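Long-range contacts in GH59 galactosidase (Clostridium cellulolyticum, PDB 2V4V), which carries here a family 6 carbohydrate-binding module that binds xylose, and as a whole probably hydrolyses beta-glycosidic linkages of polysaccharides: residues A[5-10]-A[123-128]; A[37-42]-A[110-115]; A[59-64]-A[87-92]. All coordinates share one frame; numbering follows the deposited sequence.

Overall arrangement
Contacts 1 and 2 each pair two strands, one in each sheet of the beta-sandwich carbohydrate-binding module; contact 3 lies at the sugar pocket. Contact 1 pairs the short strand 7-8 with strand 121-128 and holds most of the sodium site. The centre of contact 2 is about 14 Å from that of contact 1. The two meet in the core, where Tyr41 packs on Phe125 and Ile7 and its OH probably hydrogen-bonds Ala9 O. Contact 3 is centred about 18 Å from contact 1 and 17 Å from contact 2. The Asn123 side chain, at the sodium ion, is about 11 Å from the xylose, and that of Trp89 about 14 Å from the ion.

Contact 1 of 3, residues A[5-10]-A[123-128]; sequences SRIEAE and NWFTFS. With NA (sodium ion), chain C.
The sodium site joins Glu8 and Glu10 to Asn123 across the edge of a beta-sheet. Asn123 gives the ion two ligands, its backbone O, which also accepts from Ala9 N, and its OD1; its ND2 is hydrogen-bonded to Glu25 OE1. Glu8 OE1 binds at 2.4 Å from the sodium ion and Glu10 OE1 at 2.6 Å; a water and Glu28 O complete the shell. The other oxygen of Glu8, OE2, takes both NE and NH2 of Arg6 in a side-on salt bridge, with NE at 2.8 Å from OE2. Arg6 thus acts from the second shell, holding the carboxylate of Glu8 while its guanidinium lies flat over the Trp124 indole, planes 19° apart. Arg6 CZ sits 3.5 Å from the centroid of the Trp124 five-membered ring, a cation-pi stack. The extended Arg6 chain, with CG anti to the backbone N (chi1 172°), reaches across to it. On the opposite sheet face, Ile7 CB lies over the Phe125 ring. Ile7 and Phe125 exchange two backbone hydrogen bonds. Thr126 OG1 donates to Ser5 O at 2.7 Å, from above the carbonyl plane. Strand 7-8 is an outermost strand of its sheet, and strand 52-59 flanks 121-128 on its other side.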
# COMPACT_ATOMS: atom_id res chain seq x y z
N SER A 5 10.44 -3.32 -7.85
CA SER A 5 9.62 -4.28 -8.54
C SER A 5 8.13 -3.95 -8.31
O SER A 5 7.75 -3.19 -7.42
CB SER A 5 9.91 -5.72 -8.03
OG SER A 5 9.61 -5.89 -6.64
N ARG A 6 7.30 -4.55 -9.14
CA ARG A 6 5.88 -4.52 -8.90
C ARG A 6 5.55 -5.55 -7.83
O ARG A 6 5.76 -6.77 -8.02
CB ARG A 6 5.14 -4.84 -10.19
CG ARG A 6 3.66 -5.01 -10.00
CD ARG A 6 3.10 -5.13 -11.36
NE ARG A 6 1.76 -5.66 -11.37
CZ ARG A 6 0.83 -5.28 -12.23
NH1 ARG A 6 1.10 -4.33 -13.15
NH2 ARG A 6 -0.37 -5.84 -12.15
N ILE A 7 5.05 -5.07 -6.69
CA ILE A 7 4.74 -5.96 -5.58
C ILE A 7 3.21 -6.10 -5.49
O ILE A 7 2.50 -5.11 -5.29
CB ILE A 7 5.32 -5.39 -4.27
CG1 ILE A 7 6.85 -5.25 -4.39
CG2 ILE A 7 4.91 -6.23 -3.05
CD1 ILE A 7 7.48 -4.45 -3.22
N GLU A 8 2.73 -7.31 -5.74
CA GLU A 8 1.29 -7.50 -5.71
C GLU A 8 0.82 -7.41 -4.26
O GLU A 8 1.44 -8.01 -3.35
CB GLU A 8 0.93 -8.86 -6.27
CG GLU A 8 1.24 -8.92 -7.76
CD GLU A 8 0.33 -8.00 -8.62
OE1 GLU A 8 -0.74 -7.56 -8.18
OE2 GLU A 8 0.67 -7.74 -9.82
N ALA A 9 -0.30 -6.73 -4.02
CA ALA A 9 -0.68 -6.45 -2.64
C ALA A 9 -0.93 -7.77 -1.88
O ALA A 9 -0.71 -7.84 -0.65
CB ALA A 9 -1.95 -5.58 -2.60
N GLU A 10 -1.47 -8.76 -2.62
CA GLU A 10 -1.85 -10.04 -1.96
C GLU A 10 -0.65 -10.94 -1.60
O GLU A 10 -0.82 -12.03 -0.98
CB GLU A 10 -2.81 -10.87 -2.85
CG GLU A 10 -2.18 -11.42 -4.10
CD GLU A 10 -2.10 -10.47 -5.27
OE1 GLU A 10 -2.38 -9.25 -5.13
OE2 GLU A 10 -1.76 -11.01 -6.37
N ASN A 123 -4.38 -3.12 -5.35
CA ASN A 123 -4.06 -4.17 -6.28
C ASN A 123 -2.56 -4.53 -6.22
O ASN A 123 -2.16 -5.67 -5.95
CB ASN A 123 -4.49 -3.72 -7.69
CG ASN A 123 -4.19 -4.75 -8.77
OD1 ASN A 123 -3.65 -5.84 -8.51
ND2 ASN A 123 -4.54 -4.40 -10.02
N TRP A 124 -1.71 -3.52 -6.38
CA TRP A 124 -0.25 -3.70 -6.33
C TRP A 124 0.38 -2.34 -6.01
O TRP A 124 -0.31 -1.33 -6.00
CB TRP A 124 0.30 -4.29 -7.66
CG TRP A 124 -0.01 -3.50 -8.89
CD1 TRP A 124 -1.04 -3.73 -9.76
CD2 TRP A 124 0.69 -2.36 -9.40
NE1 TRP A 124 -1.03 -2.82 -10.78
CE2 TRP A 124 0.04 -1.98 -10.59
CE3 TRP A 124 1.85 -1.67 -9.01
CZ2 TRP A 124 0.46 -0.89 -11.37
CZ3 TRP A 124 2.26 -0.57 -9.76
CH2 TRP A 124 1.58 -0.21 -10.94
N PHE A 125 1.67 -2.33 -5.68
CA PHE A 125 2.34 -1.05 -5.49
C PHE A 125 3.79 -1.23 -5.90
O PHE A 125 4.28 -2.36 -6.11
CB PHE A 125 2.26 -0.61 -4.03
CG PHE A 125 2.86 -1.62 -3.08
CD1 PHE A 125 4.15 -1.41 -2.61
CD2 PHE A 125 2.15 -2.73 -2.64
CE1 PHE A 125 4.74 -2.30 -1.74
CE2 PHE A 125 2.74 -3.63 -1.78
CZ PHE A 125 4.01 -3.41 -1.32
N THR A 126 4.48 -0.10 -5.98
CA THR A 126 5.93 -0.16 -6.25
C THR A 126 6.59 1.12 -5.75
O THR A 126 5.89 2.14 -5.51
CB THR A 126 6.23 -0.30 -7.79
OG1 THR A 126 7.63 -0.60 -8.01
CG2 THR A 126 5.79 0.97 -8.55
N PHE A 127 7.91 1.09 -5.56
CA PHE A 127 8.63 2.34 -5.29
C PHE A 127 9.40 2.80 -6.54
O PHE A 127 9.71 2.00 -7.43
CB PHE A 127 9.64 2.17 -4.16
CG PHE A 127 9.00 1.93 -2.83
CD1 PHE A 127 8.79 3.00 -1.96
CD2 PHE A 127 8.59 0.64 -2.44
CE1 PHE A 127 8.20 2.78 -0.70
CE2 PHE A 127 8.03 0.40 -1.17
CZ PHE A 127 7.80 1.47 -0.31
N SER A 128 9.71 4.09 -6.59
CA SER A 128 10.48 4.64 -7.73
C SER A 128 11.73 5.28 -7.20
O SER A 128 11.76 5.75 -6.07
CB SER A 128 9.64 5.69 -8.47
OG SER A 128 9.13 6.65 -7.53
NA NA C . -2.89 -7.65 -7.07
O HOH W 1 -2.78 -9.73 -8.41

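Contact 2 of 3, residues A[37-42]-A[110-115]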
# COMPACT_ATOMS: atom_id res chain seq x y z
N ASP A 37 -6.02 -1.11 9.76
CA ASP A 37 -5.61 -2.37 9.13
C ASP A 37 -4.23 -2.18 8.50
O ASP A 37 -3.82 -1.05 8.28
CB ASP A 37 -6.63 -2.79 8.06
CG ASP A 37 -8.00 -3.23 8.64
OD1 ASP A 37 -8.11 -3.48 9.90
OD2 ASP A 37 -8.93 -3.30 7.79
N TYR A 38 -3.52 -3.27 8.22
CA TYR A 38 -2.25 -3.13 7.50
C TYR A 38 -1.83 -4.42 6.82
O TYR A 38 -2.35 -5.49 7.12
CB TYR A 38 -1.14 -2.62 8.44
CG TYR A 38 -0.81 -3.56 9.58
CD1 TYR A 38 0.03 -4.66 9.41
CD2 TYR A 38 -1.33 -3.31 10.85
CE1 TYR A 38 0.35 -5.51 10.50
CE2 TYR A 38 -1.00 -4.14 11.95
CZ TYR A 38 -0.18 -5.23 11.76
OH TYR A 38 0.09 -6.01 12.89
N THR A 39 -0.90 -4.29 5.87
CA THR A 39 -0.25 -5.46 5.31
C THR A 39 1.25 -5.25 5.46
O THR A 39 1.72 -4.10 5.57
CB THR A 39 -0.60 -5.70 3.80
OG1 THR A 39 -0.39 -4.50 3.05
CG2 THR A 39 -2.03 -6.18 3.62
N VAL A 40 1.99 -6.36 5.41
CA VAL A 40 3.45 -6.33 5.64
C VAL A 40 4.16 -7.10 4.50
O VAL A 40 3.70 -8.19 4.13
CB VAL A 40 3.83 -7.06 6.95
CG1 VAL A 40 5.35 -6.78 7.26
CG2 VAL A 40 2.89 -6.73 8.11
N TYR A 41 5.25 -6.54 3.98
CA TYR A 41 6.03 -7.16 2.94
C TYR A 41 7.50 -7.27 3.44
O TYR A 41 8.12 -6.31 3.59
CB TYR A 41 5.90 -6.33 1.62
CG TYR A 41 4.44 -6.11 1.30
CD1 TYR A 41 3.72 -5.11 1.89
CD2 TYR A 41 3.78 -6.98 0.48
CE1 TYR A 41 2.39 -4.97 1.66
CE2 TYR A 41 2.47 -6.83 0.22
CZ TYR A 41 1.74 -5.86 0.84
OH TYR A 41 0.40 -5.75 0.60
N ASN A 42 7.95 -8.51 3.73
CA ASN A 42 9.24 -8.67 4.37
C ASN A 42 10.40 -8.48 3.40
O ASN A 42 10.32 -8.82 2.21
CB ASN A 42 9.37 -10.05 5.01
CG ASN A 42 8.47 -10.24 6.22
OD1 ASN A 42 7.78 -9.33 6.65
ND2 ASN A 42 8.47 -11.45 6.77
N LEU A 110 2.40 -1.38 5.13
CA LEU A 110 1.46 -0.42 4.58
C LEU A 110 0.27 -0.36 5.55
O LEU A 110 -0.47 -1.33 5.70
CB LEU A 110 1.03 -0.81 3.17
CG LEU A 110 2.16 -1.02 2.15
CD1 LEU A 110 1.51 -1.32 0.82
CD2 LEU A 110 3.06 0.25 2.07
N VAL A 111 0.14 0.78 6.25
CA VAL A 111 -0.80 0.94 7.35
C VAL A 111 -1.90 1.88 6.86
O VAL A 111 -1.63 2.98 6.38
CB VAL A 111 -0.13 1.49 8.63
CG1 VAL A 111 -1.16 1.59 9.76
CG2 VAL A 111 1.05 0.58 9.05
N PHE A 112 -3.14 1.40 6.90
CA PHE A 112 -4.22 2.10 6.20
C PHE A 112 -4.97 2.96 7.18
O PHE A 112 -5.48 2.47 8.19
CB PHE A 112 -5.15 1.06 5.54
CG PHE A 112 -4.38 0.03 4.71
CD1 PHE A 112 -3.48 0.48 3.72
CD2 PHE A 112 -4.54 -1.32 4.93
CE1 PHE A 112 -2.74 -0.46 2.96
CE2 PHE A 112 -3.85 -2.28 4.17
CZ PHE A 112 -2.94 -1.84 3.17
N LYS A 113 -5.05 4.26 6.88
CA LYS A 113 -5.66 5.18 7.84
C LYS A 113 -6.71 6.05 7.16
O LYS A 113 -6.56 6.43 5.99
CB LYS A 113 -4.58 6.08 8.46
CG LYS A 113 -3.51 5.31 9.23
CD LYS A 113 -4.01 4.81 10.58
CE LYS A 113 -2.86 4.35 11.51
NZ LYS A 113 -1.71 5.32 11.77
N GLY A 114 -7.78 6.38 7.88
CA GLY A 114 -8.74 7.29 7.28
C GLY A 114 -9.95 7.49 8.17
O GLY A 114 -9.89 7.28 9.38
N ASP A 115 -11.04 7.84 7.50
CA ASP A 115 -12.35 8.08 8.10
C ASP A 115 -12.95 6.71 8.49
O ASP A 115 -12.28 5.65 8.44
CB ASP A 115 -13.20 8.81 7.03
CG ASP A 115 -14.29 9.70 7.61
OD1 ASP A 115 -14.94 9.28 8.60
OD2 ASP A 115 -14.51 10.83 7.06
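Leu110 N donates to Thr39 O at 2.8 Å, the shortest hydrogen bond between the two strands. Thr39 N returns a bond to Leu110 O, which makes this an antiparallel hydrogen-bonded pair. Two residues along, Phe112 N meets Asp37 O at 2.9 Å with an almost straight N-H...O angle of 176°. Between them Tyr38 and Val111 form a non-hydrogen-bonded pair. Here Tyr38 CB comes to 3.1 Å from Leu110 O and also touches Val111 CG2. The Tyr38 ring then leads away from strand 110-113. On the other face of the sheet, the Phe112 ring lies alongside the backbone of 37-39, its CG beside its own backbone N (chi1 -51°). Phe112 CD2 lies 3.4 Å from Asp37 O, and Phe112 CZ 3.7 Å from Thr39 OG1. Leu110 CD1 packs against Tyr41 CE1 at 3.8 Å, the two side chains crossing at about a right angle. Thr39 OG1 donates to Tyr41 OH, which also bonds Ala9 O, just after strand 7-8. Phe112 meets Phe120 and Ile66, while Tyr41 sets its ring edge-to-face with Phe125. Such neighbouring antiparallel strands, with one face turned into a shared apolar core, are typical of the beta-sandwich of family 6 carbohydrate-binding modules.

Contact 3 of 3, residues A[59-64]-A[87-92]; sequences SATSGG and GDWQTY. With XYP (beta-D-xylopyranose), chain B.
Trp89 lies between the 59-64 loop and bound xylose, in the sugar pocket of this family 6 beta-sandwich module. Trp89 CB approaches the sugar atom O3 at 3.9 Å. CG stands beside the backbone N (chi1 -70°), and the indole from there turns back over the loop although CB points away from it. Trp89 CD2 has xylose C4 over one face at 3.8 Å. Ala60 N lies under the opposite face. NE1 and CE2 rest on the methyl of Ala60, with Ala60 CB 3.5 Å from Trp89 CE2. This is a CH-pi contact, with Ala60 CB only 12° off the normal of the five-membered ring. In the six-membered ring Trp89 CE3 meets Ala60 N at 3.5 Å and also nears Ser59 CA. At the far end, CZ2 and CH2 touch Thr61 CG2, with Trp89 CZ2 3.8 Å from Thr61 CG2. The loop therefore backs the face of the tryptophan turned from the sugar. Glu21, Gly31, Phe32, Tyr118 and Asn121 complete the pocket. Ser59 OG accepts from Thr61 N in an ST turn and bonds Leu119 O; Thr61 OG1 bonds Tyr118 O. Asp88 OD2 accepts from Gln90 N, an Asx turn within the type I turn from Asp88 to Thr91. Gly87 N bonds Ser59 O weakly. A water bridges the two segments, donating to Thr61 O at 2.8 Å and accepting from Gly87 N at 3.0 Å.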
# COMPACT_ATOMS: atom_id res chain seq x y z
N SER A 59 -11.65 2.83 -4.94
CA SER A 59 -12.46 3.06 -3.74
C SER A 59 -13.84 3.58 -4.10
O SER A 59 -13.94 4.57 -4.89
CB SER A 59 -11.81 4.14 -2.85
OG SER A 59 -12.69 4.51 -1.81
N ALA A 60 -14.88 3.00 -3.51
CA ALA A 60 -16.23 3.52 -3.68
C ALA A 60 -16.59 4.56 -2.64
O ALA A 60 -17.74 5.05 -2.57
CB ALA A 60 -17.27 2.41 -3.64
N THR A 61 -15.62 4.91 -1.81
CA THR A 61 -15.86 5.87 -0.75
C THR A 61 -14.97 7.09 -1.02
O THR A 61 -14.90 7.56 -2.16
CB THR A 61 -15.59 5.23 0.64
OG1 THR A 61 -14.24 4.74 0.64
CG2 THR A 61 -16.61 4.05 0.92
N SER A 62 -14.34 7.62 0.03
CA SER A 62 -13.49 8.80 -0.13
C SER A 62 -12.01 8.47 0.14
O SER A 62 -11.21 9.37 0.47
CB SER A 62 -13.97 9.94 0.77
OG SER A 62 -15.24 10.39 0.28
N GLY A 63 -11.67 7.20 0.02
CA GLY A 63 -10.27 6.77 0.15
C GLY A 63 -9.78 6.97 1.56
O GLY A 63 -10.51 6.74 2.54
N GLY A 64 -8.51 7.40 1.67
CA GLY A 64 -7.83 7.46 2.96
C GLY A 64 -6.35 7.62 2.66
O GLY A 64 -6.00 8.14 1.59
N GLY A 87 -15.07 6.02 -7.40
CA GLY A 87 -16.47 5.77 -7.74
C GLY A 87 -16.90 4.29 -7.72
O GLY A 87 -18.10 3.99 -7.92
N ASP A 88 -15.94 3.38 -7.59
CA ASP A 88 -16.30 1.97 -7.62
C ASP A 88 -15.20 1.16 -6.97
O ASP A 88 -14.04 1.49 -7.15
CB ASP A 88 -16.48 1.52 -9.07
CG ASP A 88 -17.14 0.15 -9.18
OD1 ASP A 88 -18.39 0.12 -9.18
OD2 ASP A 88 -16.42 -0.86 -9.25
N TRP A 89 -15.57 0.08 -6.26
CA TRP A 89 -14.55 -0.75 -5.62
C TRP A 89 -13.61 -1.46 -6.58
O TRP A 89 -12.57 -1.97 -6.15
CB TRP A 89 -15.19 -1.84 -4.74
CG TRP A 89 -15.83 -1.27 -3.50
CD1 TRP A 89 -17.16 -1.34 -3.14
CD2 TRP A 89 -15.17 -0.52 -2.46
NE1 TRP A 89 -17.37 -0.67 -1.94
CE2 TRP A 89 -16.17 -0.16 -1.50
CE3 TRP A 89 -13.85 -0.09 -2.25
CZ2 TRP A 89 -15.87 0.58 -0.34
CZ3 TRP A 89 -13.55 0.62 -1.07
CH2 TRP A 89 -14.56 0.98 -0.15
N GLN A 90 -13.99 -1.53 -7.86
CA GLN A 90 -13.18 -2.24 -8.85
C GLN A 90 -12.81 -1.39 -10.09
O GLN A 90 -12.51 -1.95 -11.14
CB GLN A 90 -13.85 -3.57 -9.24
CG GLN A 90 -14.00 -4.56 -8.08
CD GLN A 90 -12.64 -5.10 -7.58
OE1 GLN A 90 -11.63 -5.05 -8.31
NE2 GLN A 90 -12.63 -5.64 -6.36
N THR A 91 -12.79 -0.06 -9.92
CA THR A 91 -12.25 0.85 -10.93
C THR A 91 -11.01 1.50 -10.30
O THR A 91 -11.14 2.20 -9.30
CB THR A 91 -13.27 1.92 -11.24
OG1 THR A 91 -14.42 1.31 -11.87
CG2 THR A 91 -12.65 3.02 -12.14
N TYR A 92 -9.85 1.15 -10.86
CA TYR A 92 -8.55 1.50 -10.24
C TYR A 92 -7.93 2.73 -10.87
O TYR A 92 -8.19 3.07 -12.03
CB TYR A 92 -7.56 0.33 -10.25
CG TYR A 92 -8.05 -0.84 -9.42
CD1 TYR A 92 -7.49 -1.11 -8.18
CD2 TYR A 92 -9.14 -1.64 -9.86
CE1 TYR A 92 -7.94 -2.16 -7.39
CE2 TYR A 92 -9.62 -2.70 -9.08
CZ TYR A 92 -9.03 -2.94 -7.82
OH TYR A 92 -9.45 -3.98 -6.99
O1 XYP B . -18.25 -5.32 -0.28
C1 XYP B . -16.88 -5.08 -0.00
C2 XYP B . -16.17 -5.13 -1.35
C3 XYP B . -14.69 -4.84 -1.17
C4 XYP B . -14.50 -3.58 -0.33
C5 XYP B . -15.36 -3.64 0.94
O2 XYP B . -16.24 -6.42 -1.94
O3 XYP B . -14.05 -4.70 -2.42
O4 XYP B . -13.15 -3.43 0.06
O5 XYP B . -16.71 -3.85 0.59
O HOH W 2 -15.78 7.27 -4.79